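Local atomic coordinates of sialidase B (Streptococcus pneumoniae serotype 4, PDB entry 4XJW), a protein that removes terminal sialic acid from oligosaccharides, glycoproteins and glycolipids by cleaving alpha-(2->3), alpha-(2->6) and alpha-(2->8) glycosidic linkages. Residues D116-M121 against S130-T135; S71-V76 against L88-A93; I78-K83 against T135-S140; D25-E30 against L172-I177. The protein carries 1 engineered substitution. All coordinates share one frame; numbering follows the deposited sequence.

Contact 1: residues D116-M121 against S130-T135; sequences DKTYTM and SETVDT
Tyr119 and Glu131 face each other as a hydrogen-bonded antiparallel pair, with Tyr119 N giving 2.8 Å to Glu131 O and Glu131 N returning the same distance to Tyr119 O. The tight side of the contact is the face carrying these two residues and Val133. Chi1 (-58°) sets Tyr119 CG anti to the carbonyl carbon, beside the backbone N; further out, CE2 lies 4.0 Å from Val133 CG2, and the two side chains cross at about a right angle. A large aromatic suits this buried place because its length spans the interior between the sheets: the ring stacks with Phe136 and touches Tyr87, while its hydroxyl, deep inside, is satisfied by the backbone oxygen of Leu137.

The other face is polar and open to solvent. Here small hydroxyl residues meet in two non-hydrogen-bonded pairs: Thr120 OG1 bonds Ser130 OG at 2.9 Å, and Thr132 OG1 stands 2.8 Å from Thr118 OG1, which gives its proton to Asp116 O. Threonine and serine fit, being compact, with hydroxyls that can bond one another across the strands and also face solvent. At the strand end Val133 N donates to Lys117 O (3.0 Å). The extended Lys117 chain then runs past Val133 O until NZ reaches Asp134 O at 2.7 Å, a bond between two exposed residues. Lys117, at positive phi (53°), and Thr118 together oppose Asp113, forming a G1 beta bulge that leads into the beta hairpin 118-123/126-132 of the lectin-like beta-sandwich domain.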
loop_
_atom_site.group_PDB
_atom_site.type_symbol
_atom_site.label_atom_id
_atom_site.label_comp_id
_atom_site.label_asym_id
_atom_site.label_seq_id
_atom_site.Cartn_x
_atom_site.Cartn_y
_atom_site.Cartn_z
ATOM N N ASP A 116 9.512 26.124 -17.315
ATOM C CA ASP A 116 8.251 25.691 -16.702
ATOM C C ASP A 116 8.162 26.069 -15.228
ATOM O O ASP A 116 7.160 25.764 -14.558
ATOM C CB ASP A 116 8.016 24.188 -16.873
ATOM C CG ASP A 116 7.639 23.816 -18.291
ATOM O OD1 ASP A 116 7.493 24.738 -19.125
ATOM O OD2 ASP A 116 7.483 22.603 -18.572
ATOM N N LYS A 117 9.211 26.725 -14.734
ATOM C CA LYS A 117 9.288 27.183 -13.346
ATOM C C LYS A 117 9.019 26.054 -12.375
ATOM O O LYS A 117 8.323 26.240 -11.372
ATOM C CB LYS A 117 8.288 28.308 -13.074
ATOM C CG LYS A 117 8.479 29.540 -13.933
ATOM C CD LYS A 117 7.539 30.636 -13.460
ATOM C CE LYS A 117 7.970 31.993 -13.957
ATOM N NZ LYS A 117 7.212 33.077 -13.266
ATOM N N THR A 118 9.582 24.890 -12.665
ATOM C CA THR A 118 9.274 23.696 -11.896
ATOM C C THR A 118 10.538 23.004 -11.396
ATOM O O THR A 118 11.556 22.971 -12.095
ATOM C CB THR A 118 8.430 22.733 -12.744
ATOM O OG1 THR A 118 7.173 23.362 -13.045
ATOM C CG2 THR A 118 8.166 21.428 -12.003
ATOM N N TYR A 119 10.467 22.477 -10.178
ATOM C CA TYR A 119 11.534 21.678 -9.608
ATOM C C TYR A 119 10.988 20.269 -9.456
ATOM O O TYR A 119 9.937 20.068 -8.844
ATOM C CB TYR A 119 11.933 22.211 -8.233
ATOM C CG TYR A 119 12.384 23.659 -8.194
ATOM C CD1 TYR A 119 13.671 24.021 -8.581
ATOM C CD2 TYR A 119 11.533 24.649 -7.740
ATOM C CE1 TYR A 119 14.094 25.345 -8.534
ATOM C CE2 TYR A 119 11.949 25.978 -7.667
ATOM C CZ TYR A 119 13.226 26.316 -8.075
ATOM O OH TYR A 119 13.637 27.631 -8.007
ATOM N N THR A 120 11.694 19.291 -10.006
ATOM C CA THR A 120 11.218 17.912 -9.960
ATOM C C THR A 120 12.314 16.980 -9.474
ATOM O O THR A 120 13.437 17.034 -9.975
ATOM C CB THR A 120 10.799 17.440 -11.366
ATOM O OG1 THR A 120 9.815 18.335 -11.903
ATOM C CG2 THR A 120 10.217 16.022 -11.328
ATOM N N MET A 121 11.981 16.105 -8.526
ATOM C CA MET A 121 12.941 15.146 -7.981
ATOM C C MET A 121 12.534 13.714 -8.295
ATOM O O MET A 121 11.382 13.335 -8.061
ATOM C CB MET A 121 13.024 15.300 -6.472
ATOM C CG MET A 121 13.939 14.276 -5.805
ATOM S SD MET A 121 15.693 14.638 -6.091
ATOM C CE MET A 121 15.875 16.008 -4.963
ATOM N N SER A 130 7.162 17.199 -7.640
ATOM C CA SER A 130 7.265 18.103 -8.773
ATOM C C SER A 130 6.529 19.367 -8.381
ATOM O O SER A 130 5.310 19.362 -8.216
ATOM C CB SER A 130 6.669 17.479 -10.034
ATOM O OG SER A 130 7.049 18.213 -11.186
ATOM N N GLU A 131 7.276 20.448 -8.193
ATOM C CA GLU A 131 6.703 21.667 -7.642
ATOM C C GLU A 131 6.893 22.842 -8.585
ATOM O O GLU A 131 8.025 23.195 -8.925
ATOM C CB GLU A 131 7.365 21.980 -6.300
ATOM C CG GLU A 131 7.239 20.874 -5.266
ATOM C CD GLU A 131 5.916 20.902 -4.521
ATOM O OE1 GLU A 131 5.081 21.776 -4.830
ATOM O OE2 GLU A 131 5.718 20.053 -3.624
ATOM N N THR A 132 5.780 23.435 -9.010
ATOM C CA THR A 132 5.804 24.655 -9.811
ATOM C C THR A 132 5.636 25.889 -8.920
ATOM O O THR A 132 4.812 25.889 -8.013
ATOM C CB THR A 132 4.682 24.635 -10.868
ATOM O OG1 THR A 132 4.763 23.418 -11.618
ATOM C CG2 THR A 132 4.803 25.824 -11.812
ATOM N N VAL A 133 6.421 26.934 -9.174
ATOM C CA VAL A 133 6.383 28.141 -8.350
ATOM C C VAL A 133 6.103 29.376 -9.201
ATOM O O VAL A 133 6.358 29.377 -10.406
ATOM C CB VAL A 133 7.707 28.345 -7.571
ATOM C CG1 VAL A 133 7.918 27.246 -6.535
ATOM C CG2 VAL A 133 8.890 28.403 -8.528
ATOM N N ASP A 134 5.585 30.426 -8.567
ATOM C CA ASP A 134 5.318 31.687 -9.257
ATOM C C ASP A 134 6.600 32.456 -9.570
ATOM O O ASP A 134 6.740 33.055 -10.637
ATOM C CB ASP A 134 4.405 32.575 -8.409
ATOM C CG ASP A 134 3.006 32.019 -8.276
ATOM O OD1 ASP A 134 2.477 31.488 -9.272
ATOM O OD2 ASP A 134 2.438 32.123 -7.168
ATOM N N THR A 135 7.529 32.450 -8.626
ATOM C CA THR A 135 8.805 33.119 -8.830
ATOM C C THR A 135 9.916 32.084 -8.796
ATOM O O THR A 135 10.249 31.537 -7.743
ATOM C CB THR A 135 9.055 34.193 -7.775
ATOM O OG1 THR A 135 7.941 35.094 -7.750
ATOM C CG2 THR A 135 10.331 34.972 -8.094
#

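Contact 2: residues S71-V76 against L88-A93; sequences SGEIGV and LFSRPA
With CG anti to its backbone N (chi1 174°) and the chain extended beyond, Glu73 reaches over the neighbouring strand to Ser90, whose OG sits between its own N and carbonyl carbon (chi1 71°). These torsions bring Ser90 OG and Glu73 OE2 within a weak bond of each other, at 3.5 Å; the carboxylate has a stronger partner in Arg69. These residues belong to the beta hairpin 74-80/85-91, whose second strand is the outermost of its sheet in the concanavalin-like sandwich.

Two hydrogen-bonded pairs hold the hairpin: Ile74 with Arg91 and Val76 with Phe89, the latter closed by Val76 N to Phe89 O at 2.8 Å. Between them Gly75 and Ser90 bring their CA atoms to 3.8 Å. Only a residue without a beta carbon allows this approach, since one on Gly75 would collide with both Ser90 CB and Phe89 O. On the face toward the other sheet Val76 CG2 touches the edge of the Phe89 ring, 3.9 Å from CD2, and the beta-branched valine and aromatic phenylalanine together offer the hydrophobic surface needed there.

Past Ile74 and Arg91 the strands give way to loops. The Arg91 guanidinium grips the backbone just ahead of it, NE donating 3.0 Å to Pro92 O and NH2 2.9 Å to Ala93 O, both acceptors near the guanidinium plane, while NH1 holds Ser644 O. Gly72, at positive phi, helps turn the opposite loop, where Ser71 OG accepts from Glu73 N in an ST turn. Here one water joins the loops, accepting from Ala93 N at 2.8 Å and donating to Ser71 O.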
loop_
_atom_site.group_PDB
_atom_site.type_symbol
_atom_site.label_atom_id
_atom_site.label_comp_id
_atom_site.label_asym_id
_atom_site.label_seq_id
_atom_site.Cartn_x
_atom_site.Cartn_y
_atom_site.Cartn_z
ATOM N N SER A 71 15.414 8.919 7.999
ATOM C CA SER A 71 14.093 8.320 7.831
ATOM C C SER A 71 13.916 7.844 6.401
ATOM O O SER A 71 12.970 7.122 6.100
ATOM C CB SER A 71 13.023 9.371 8.092
ATOM O OG SER A 71 13.135 10.412 7.131
ATOM N N GLY A 72 14.816 8.273 5.521
ATOM C CA GLY A 72 14.703 7.954 4.109
ATOM C C GLY A 72 14.114 9.090 3.287
ATOM O O GLY A 72 13.946 8.945 2.074
ATOM N N GLU A 73 13.794 10.210 3.940
ATOM C CA GLU A 73 13.300 11.396 3.249
ATOM C C GLU A 73 14.382 12.003 2.353
ATOM O O GLU A 73 15.560 11.997 2.709
ATOM C CB GLU A 73 12.833 12.422 4.286
ATOM C CG GLU A 73 12.411 13.787 3.737
ATOM C CD GLU A 73 11.887 14.680 4.834
ATOM O OE1 GLU A 73 11.117 14.173 5.673
ATOM O OE2 GLU A 73 12.270 15.870 4.871
ATOM N N ILE A 74 13.984 12.519 1.194
ATOM C CA ILE A 74 14.875 13.283 0.329
ATOM C C ILE A 74 14.261 14.665 0.121
ATOM O O ILE A 74 13.035 14.809 0.096
ATOM C CB ILE A 74 15.079 12.579 -1.042
ATOM C CG1 ILE A 74 16.319 13.108 -1.772
ATOM C CG2 ILE A 74 13.855 12.746 -1.924
ATOM C CD1 ILE A 74 17.634 12.629 -1.178
ATOM N N GLY A 75 15.102 15.687 -0.030
ATOM C CA GLY A 75 14.589 17.016 -0.278
ATOM C C GLY A 75 15.614 17.956 -0.867
ATOM O O GLY A 75 16.787 17.588 -1.060
ATOM N N VAL A 76 15.146 19.158 -1.195
ATOM C CA VAL A 76 16.023 20.241 -1.622
ATOM C C VAL A 76 15.651 21.528 -0.898
ATOM O O VAL A 76 14.504 21.726 -0.485
ATOM C CB VAL A 76 15.971 20.529 -3.137
ATOM C CG1 VAL A 76 16.475 19.331 -3.942
ATOM C CG2 VAL A 76 14.570 20.942 -3.563
ATOM N N LEU A 88 11.607 24.993 0.244
ATOM C CA LEU A 88 11.964 23.695 0.790
ATOM C C LEU A 88 10.959 22.693 0.242
ATOM O O LEU A 88 9.758 22.811 0.502
ATOM C CB LEU A 88 11.920 23.722 2.323
ATOM C CG LEU A 88 11.986 22.342 2.992
ATOM C CD1 LEU A 88 13.356 21.748 2.847
ATOM C CD2 LEU A 88 11.588 22.410 4.466
ATOM N N PHE A 89 11.451 21.728 -0.536
ATOM C CA PHE A 89 10.604 20.661 -1.080
ATOM C C PHE A 89 11.171 19.322 -0.663
ATOM O O PHE A 89 12.379 19.117 -0.709
ATOM C CB PHE A 89 10.563 20.712 -2.608
ATOM C CG PHE A 89 10.205 22.054 -3.149
ATOM C CD1 PHE A 89 8.974 22.621 -2.853
ATOM C CD2 PHE A 89 11.097 22.756 -3.939
ATOM C CE1 PHE A 89 8.635 23.875 -3.342
ATOM C CE2 PHE A 89 10.765 24.008 -4.431
ATOM C CZ PHE A 89 9.533 24.562 -4.131
ATOM N N SER A 90 10.301 18.402 -0.268
ATOM C CA SER A 90 10.783 17.106 0.180
ATOM C C SER A 90 9.678 16.071 0.110
ATOM O O SER A 90 8.500 16.415 -0.013
ATOM C CB SER A 90 11.307 17.202 1.617
ATOM O OG SER A 90 10.220 17.384 2.509
ATOM N N ARG A 91 10.062 14.800 0.177
ATOM C CA ARG A 91 9.097 13.748 0.404
ATOM C C ARG A 91 9.701 12.657 1.275
ATOM O O ARG A 91 10.818 12.202 1.024
ATOM C CB ARG A 91 8.607 13.122 -0.898
ATOM C CG ARG A 91 7.304 12.362 -0.687
ATOM C CD ARG A 91 7.070 11.352 -1.807
ATOM N NE ARG A 91 7.800 10.107 -1.587
ATOM C CZ ARG A 91 7.685 9.038 -2.370
ATOM N NH1 ARG A 91 6.870 9.083 -3.419
ATOM N NH2 ARG A 91 8.387 7.939 -2.095
ATOM N N PRO A 92 8.952 12.215 2.291
ATOM C CA PRO A 92 9.391 11.073 3.101
ATOM C C PRO A 92 9.554 9.797 2.268
ATOM O O PRO A 92 9.068 9.735 1.125
ATOM C CB PRO A 92 8.232 10.893 4.087
ATOM C CG PRO A 92 7.707 12.304 4.261
ATOM C CD PRO A 92 7.768 12.878 2.871
ATOM N N ALA A 93 10.237 8.808 2.853
ATOM C CA ALA A 93 10.302 7.439 2.327
ATOM C C ALA A 93 10.650 7.398 0.849
ATOM O O ALA A 93 9.933 6.789 0.060
ATOM C CB ALA A 93 8.981 6.701 2.589
HETATM O O HOH W 1 10.723 8.772 5.629
#

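Contact 3: residues I78-K83 against T135-S140; sequences IRDAQK and TFLPIS. With PO4 (phosphate ion), chain D.
Leu137 pushes its isobutyl group against Ile78, Asp80 and Lys83. Chi1 (177°) sets its CG anti to the backbone N, and chi2 (50°) then places the methyls. CD2 packs 3.7 Å from Ile78 CG2 and 3.8 Å from Asp80 CB; CD1 meets Lys83 CD at 3.6 Å, where the lysine chain crosses the leucine at about a right angle. Leucine suits the place because its two methyls can touch different partners at once. Ile78 slides past it in the opposite direction, making its contact through CG2.

Lys83 is extended as far as CE and bends only at its last torsion, which turns NZ onto Asp80 OD2 in a 2.6 Å salt bridge. NZ also bonds Asn141 O, and OD2 also accepts from Asn143 N. Asp80 OD1 in turn accepts from Lys83 N at 3.0 Å, an Asx motif that fixes the turn after the strand. Arg79, whose CB leads away, donates from NH1 to O2 of a phosphate ion, probably from the crystallisation liquor, at 2.7 Å, the acceptor lying at the guanidinium edge and in its plane. This is apolar packing at the end of a beta-sandwich, where the loop 135-140 passes from one sheet toward the other.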
loop_
_atom_site.group_PDB
_atom_site.type_symbol
_atom_site.label_atom_id
_atom_site.label_comp_id
_atom_site.label_asym_id
_atom_site.label_seq_id
_atom_site.Cartn_x
_atom_site.Cartn_y
_atom_site.Cartn_z
ATOM N N ILE A 78 16.209 25.759 -1.700
ATOM C CA ILE A 78 16.634 26.752 -2.685
ATOM C C ILE A 78 16.375 28.120 -2.077
ATOM O O ILE A 78 15.221 28.524 -1.908
ATOM C CB ILE A 78 15.906 26.585 -4.040
ATOM C CG1 ILE A 78 15.662 25.110 -4.354
ATOM C CG2 ILE A 78 16.710 27.212 -5.160
ATOM C CD1 ILE A 78 14.318 24.826 -4.962
ATOM N N ARG A 79 17.449 28.822 -1.714
ATOM C CA ARG A 79 17.317 30.005 -0.865
ATOM C C ARG A 79 18.153 31.175 -1.358
ATOM O O ARG A 79 19.319 31.006 -1.719
ATOM C CB ARG A 79 17.734 29.668 0.568
ATOM C CG ARG A 79 17.054 28.430 1.132
ATOM C CD ARG A 79 17.457 28.181 2.562
ATOM N NE ARG A 79 16.958 29.237 3.433
ATOM C CZ ARG A 79 17.222 29.341 4.733
ATOM N NH1 ARG A 79 17.998 28.446 5.338
ATOM N NH2 ARG A 79 16.708 30.350 5.425
ATOM N N ASP A 80 17.555 32.360 -1.352
ATOM C CA ASP A 80 18.264 33.583 -1.718
ATOM C C ASP A 80 17.625 34.717 -0.926
ATOM O O ASP A 80 16.480 35.090 -1.182
ATOM C CB ASP A 80 18.146 33.845 -3.223
ATOM C CG ASP A 80 18.983 35.034 -3.695
ATOM O OD1 ASP A 80 18.931 36.104 -3.057
ATOM O OD2 ASP A 80 19.678 34.896 -4.724
ATOM N N ALA A 81 18.362 35.249 0.045
ATOM C CA ALA A 81 17.820 36.243 0.966
ATOM C C ALA A 81 17.529 37.566 0.274
ATOM O O ALA A 81 16.614 38.287 0.662
ATOM C CB ALA A 81 18.766 36.456 2.124
ATOM N N GLN A 82 18.321 37.889 -0.742
ATOM C CA GLN A 82 18.155 39.151 -1.455
ATOM C C GLN A 82 16.954 39.116 -2.397
ATOM O O GLN A 82 16.402 40.158 -2.749
ATOM C CB GLN A 82 19.426 39.517 -2.221
ATOM C CG GLN A 82 20.559 40.031 -1.328
ATOM C CD GLN A 82 21.251 38.922 -0.548
ATOM O OE1 GLN A 82 21.777 37.976 -1.131
ATOM N NE2 GLN A 82 21.256 39.038 0.769
ATOM N N LYS A 83 16.561 37.914 -2.816
ATOM C CA LYS A 83 15.355 37.749 -3.619
ATOM C C LYS A 83 14.148 37.449 -2.728
ATOM O O LYS A 83 13.006 37.455 -3.192
ATOM C CB LYS A 83 15.537 36.636 -4.654
ATOM C CG LYS A 83 16.668 36.871 -5.659
ATOM C CD LYS A 83 16.882 35.645 -6.556
ATOM C CE LYS A 83 18.000 35.859 -7.576
ATOM N NZ LYS A 83 19.311 36.233 -6.952
ATOM N N THR A 135 7.529 32.450 -8.626
ATOM C CA THR A 135 8.805 33.119 -8.830
ATOM C C THR A 135 9.916 32.084 -8.796
ATOM O O THR A 135 10.249 31.537 -7.743
ATOM C CB THR A 135 9.055 34.193 -7.775
ATOM O OG1 THR A 135 7.941 35.094 -7.750
ATOM C CG2 THR A 135 10.331 34.972 -8.094
ATOM N N PHE A 136 10.485 31.806 -9.961
ATOM C CA PHE A 136 11.496 30.769 -10.068
ATOM C C PHE A 136 12.857 31.274 -9.608
ATOM O O PHE A 136 13.216 32.423 -9.855
ATOM C CB PHE A 136 11.582 30.283 -11.508
ATOM C CG PHE A 136 12.497 29.104 -11.699
ATOM C CD1 PHE A 136 12.089 27.828 -11.318
ATOM C CD2 PHE A 136 13.759 29.267 -12.264
ATOM C CE1 PHE A 136 12.919 26.739 -11.493
ATOM C CE2 PHE A 136 14.602 28.177 -12.446
ATOM C CZ PHE A 136 14.182 26.908 -12.060
ATOM N N LEU A 137 13.600 30.402 -8.930
ATOM C CA LEU A 137 14.964 30.685 -8.518
ATOM C C LEU A 137 15.901 29.663 -9.147
ATOM O O LEU A 137 15.992 28.524 -8.678
ATOM C CB LEU A 137 15.097 30.649 -6.994
ATOM C CG LEU A 137 16.498 30.850 -6.403
ATOM C CD1 LEU A 137 17.170 32.089 -6.998
ATOM C CD2 LEU A 137 16.449 30.937 -4.886
ATOM N N PRO A 138 16.592 30.062 -10.222
ATOM C CA PRO A 138 17.608 29.200 -10.834
ATOM C C PRO A 138 18.696 28.900 -9.812
ATOM O O PRO A 138 19.114 29.813 -9.094
ATOM C CB PRO A 138 18.166 30.074 -11.960
ATOM C CG PRO A 138 17.079 31.070 -12.256
ATOM C CD PRO A 138 16.443 31.349 -10.932
ATOM N N ILE A 139 19.139 27.651 -9.718
ATOM C CA ILE A 139 20.140 27.309 -8.714
ATOM C C ILE A 139 21.469 28.002 -9.017
ATOM O O ILE A 139 22.262 28.261 -8.117
ATOM C CB ILE A 139 20.342 25.774 -8.547
ATOM C CG1 ILE A 139 20.919 25.158 -9.820
ATOM C CG2 ILE A 139 19.042 25.092 -8.162
ATOM C CD1 ILE A 139 21.270 23.680 -9.683
ATOM N N SER A 140 21.687 28.335 -10.285
ATOM C CA SER A 140 22.895 29.034 -10.704
ATOM C C SER A 140 22.820 30.540 -10.464
ATOM O O SER A 140 23.808 31.251 -10.645
ATOM C CB SER A 140 23.126 28.796 -12.192
ATOM O OG SER A 140 22.033 29.310 -12.932
HETATM P P PO4 D . 18.669 27.125 8.675
HETATM O O1 PO4 D . 19.882 26.874 9.532
HETATM O O2 PO4 D . 18.811 28.447 7.943
HETATM O O3 PO4 D . 18.571 25.992 7.667
HETATM O O4 PO4 D . 17.441 27.143 9.549
#

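Contact 4: residues D25-E30 against L172-I177; sequences DKLSGE and LFNKAI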
loop_
_atom_site.group_PDB
_atom_site.type_symbol
_atom_site.label_atom_id
_atom_site.label_comp_id
_atom_site.label_asym_id
_atom_site.label_seq_id
_atom_site.Cartn_x
_atom_site.Cartn_y
_atom_site.Cartn_z
ATOM N N ASP A 25 32.550 27.759 -12.716
ATOM C CA ASP A 25 32.672 28.507 -13.965
ATOM C C ASP A 25 31.827 27.894 -15.087
ATOM O O ASP A 25 31.491 28.564 -16.069
ATOM C CB ASP A 25 34.139 28.638 -14.384
ATOM C CG ASP A 25 34.996 27.476 -13.908
ATOM O OD1 ASP A 25 34.501 26.323 -13.880
ATOM O OD2 ASP A 25 36.176 27.717 -13.560
ATOM N N LYS A 26 31.473 26.622 -14.927
ATOM C CA LYS A 26 30.718 25.896 -15.942
ATOM C C LYS A 26 29.215 26.120 -15.809
ATOM O O LYS A 26 28.471 25.926 -16.770
ATOM C CB LYS A 26 30.999 24.397 -15.837
ATOM C CG LYS A 26 32.373 24.044 -15.281
ATOM C CD LYS A 26 33.468 24.334 -16.294
ATOM C CE LYS A 26 34.646 23.369 -16.138
ATOM N NZ LYS A 26 35.452 23.624 -14.905
ATOM N N LEU A 27 28.764 26.493 -14.612
ATOM C CA LEU A 27 27.338 26.707 -14.391
ATOM C C LEU A 27 26.847 27.863 -15.245
ATOM O O LEU A 27 27.367 28.972 -15.152
ATOM C CB LEU A 27 27.027 26.943 -12.905
ATOM C CG LEU A 27 26.954 25.646 -12.100
ATOM C CD1 LEU A 27 26.879 25.912 -10.608
ATOM C CD2 LEU A 27 25.779 24.787 -12.555
ATOM N N SER A 28 25.844 27.594 -16.076
ATOM C CA SER A 28 25.414 28.538 -17.096
ATOM C C SER A 28 23.927 28.403 -17.393
ATOM O O SER A 28 23.420 27.291 -17.541
ATOM C CB SER A 28 26.216 28.295 -18.376
ATOM O OG SER A 28 27.600 28.376 -18.122
ATOM N N GLY A 29 23.234 29.534 -17.499
ATOM C CA GLY A 29 21.823 29.504 -17.814
ATOM C C GLY A 29 21.037 29.190 -16.559
ATOM O O GLY A 29 21.616 28.952 -15.489
ATOM N N GLU A 30 19.716 29.170 -16.694
ATOM C CA GLU A 30 18.845 29.097 -15.530
ATOM C C GLU A 30 18.266 27.714 -15.259
ATOM O O GLU A 30 17.541 27.526 -14.273
ATOM C CB GLU A 30 17.721 30.119 -15.658
ATOM C CG GLU A 30 18.194 31.564 -15.597
ATOM C CD GLU A 30 17.088 32.532 -15.947
ATOM O OE1 GLU A 30 16.227 32.156 -16.768
ATOM O OE2 GLU A 30 17.076 33.652 -15.395
ATOM N N LEU A 172 26.398 16.990 -13.697
ATOM C CA LEU A 172 25.615 18.225 -13.740
ATOM C C LEU A 172 25.429 18.606 -15.208
ATOM O O LEU A 172 26.377 18.547 -15.992
ATOM C CB LEU A 172 26.358 19.341 -12.996
ATOM C CG LEU A 172 25.773 20.686 -12.537
ATOM C CD1 LEU A 172 24.970 21.416 -13.613
ATOM C CD2 LEU A 172 24.962 20.531 -11.257
ATOM N N PHE A 173 24.213 18.997 -15.573
ATOM C CA PHE A 173 23.906 19.430 -16.932
ATOM C C PHE A 173 23.295 20.827 -16.926
ATOM O O PHE A 173 22.472 21.140 -16.065
ATOM C CB PHE A 173 22.923 18.467 -17.597
ATOM C CG PHE A 173 23.334 17.027 -17.522
ATOM C CD1 PHE A 173 23.078 16.275 -16.384
ATOM C CD2 PHE A 173 23.987 16.425 -18.588
ATOM C CE1 PHE A 173 23.455 14.946 -16.315
ATOM C CE2 PHE A 173 24.370 15.098 -18.523
ATOM C CZ PHE A 173 24.106 14.357 -17.384
ATOM N N ASN A 174 23.695 21.670 -17.879
ATOM C CA ASN A 174 23.077 22.987 -18.034
ATOM C C ASN A 174 21.811 22.931 -18.893
ATOM O O ASN A 174 21.653 23.674 -19.865
ATOM C CB ASN A 174 24.081 24.002 -18.596
ATOM C CG ASN A 174 25.103 24.450 -17.561
ATOM O OD1 ASN A 174 24.783 24.622 -16.380
ATOM N ND2 ASN A 174 26.338 24.671 -18.005
ATOM N N LYS A 175 20.910 22.035 -18.510
ATOM C CA LYS A 175 19.636 21.879 -19.175
ATOM C C LYS A 175 18.687 21.198 -18.194
ATOM O O LYS A 175 19.128 20.464 -17.308
ATOM C CB LYS A 175 19.828 21.001 -20.411
ATOM C CG LYS A 175 18.584 20.779 -21.261
ATOM C CD LYS A 175 18.894 19.835 -22.419
ATOM C CE LYS A 175 17.621 19.362 -23.101
ATOM N NZ LYS A 175 17.894 18.282 -24.099
ATOM N N ALA A 176 17.396 21.470 -18.334
ATOM C CA ALA A 176 16.371 20.680 -17.654
ATOM C C ALA A 176 16.035 19.519 -18.567
ATOM O O ALA A 176 15.334 19.699 -19.569
ATOM C CB ALA A 176 15.141 21.522 -17.397
ATOM N N ILE A 177 16.545 18.329 -18.256
ATOM C CA ILE A 177 16.269 17.183 -19.120
ATOM C C ILE A 177 14.815 16.728 -18.989
ATOM O O ILE A 177 14.208 16.826 -17.916
ATOM C CB ILE A 177 17.238 15.993 -18.897
ATOM C CG1 ILE A 177 16.989 15.307 -17.554
ATOM C CG2 ILE A 177 18.700 16.436 -19.060
ATOM C CD1 ILE A 177 17.745 13.994 -17.415
#
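This is a loop-to-strand-end contact at the surface of the N-terminal beta-sandwich: the 25-30 loop, between helix 20-23 and strand 32-39, is clasped by Asn174 just beyond the end of strand 166-173. The clasp is two-handed. Asn174 ND2 donates to Lys26 O at 2.8 Å in a nearly straight bond (159°), with the acceptor close to the amide plane, while OD1 accepts from Ser28 N at 3.2 Å from above that plane. An asparagine is apt because its short amide carries both a donor and an acceptor, as a peptide group does, and so can hold two backbone atoms on either side of Leu27. OD1 has a further donor in Gln32 NE2.

Lys26 O is itself doubly bound: Ser28 OG reaches it at 2.9 Å from the face opposite to Asn174 ND2, so a serine hydroxyl completes the grip. Ser28 CB also rests 3.6 Å from Asn174 ND2. Not every approach is favourable, since Ser28 O and Asn174 OD1, two acceptors, lie 3.2 Å apart.

Beside this polar clasp is a small apolar contact. Leu27 CD2 touches Leu172 CD1 at 3.6 Å, the two side chains crossing at about a right angle. Leu172 is buried and packs on Gln32 and Val34; its isobutyl group suits that interior side of the strand. Asn174 sits at the centre of an inverse gamma turn, closed weakly by Lys175 N to Phe173 O, with which the chain leaves its central place between strands 5-13 and 32-39 of the sandwich.

Overall arrangement
All four contacts lie in the N-terminal lectin-like sandwich, contacts 1 and 2 being hairpins from its two sheets. These hairpins pack face to face: Glu131 CG is 3.4 Å from Phe89 CD1, and Met121 CE 3.5 Å from Val76 CG1. Contact 3 adjoins this interface, Tyr119 CE1 lying 3.6 Å from Ile78 CD1, and shares Thr135 with contact 1 and strand 74-80 with contact 2. Contact 4 joins contact 3 through Ser140 OG and Gly29 O, 2.6 Å apart, but stays about 11 Å from contact 2 at nearest atoms. Only contact 2 approaches the probable substrate site: the Ala93 side chain is about 10 Å from that of Arg581 and about 12 Å from that of Arg207.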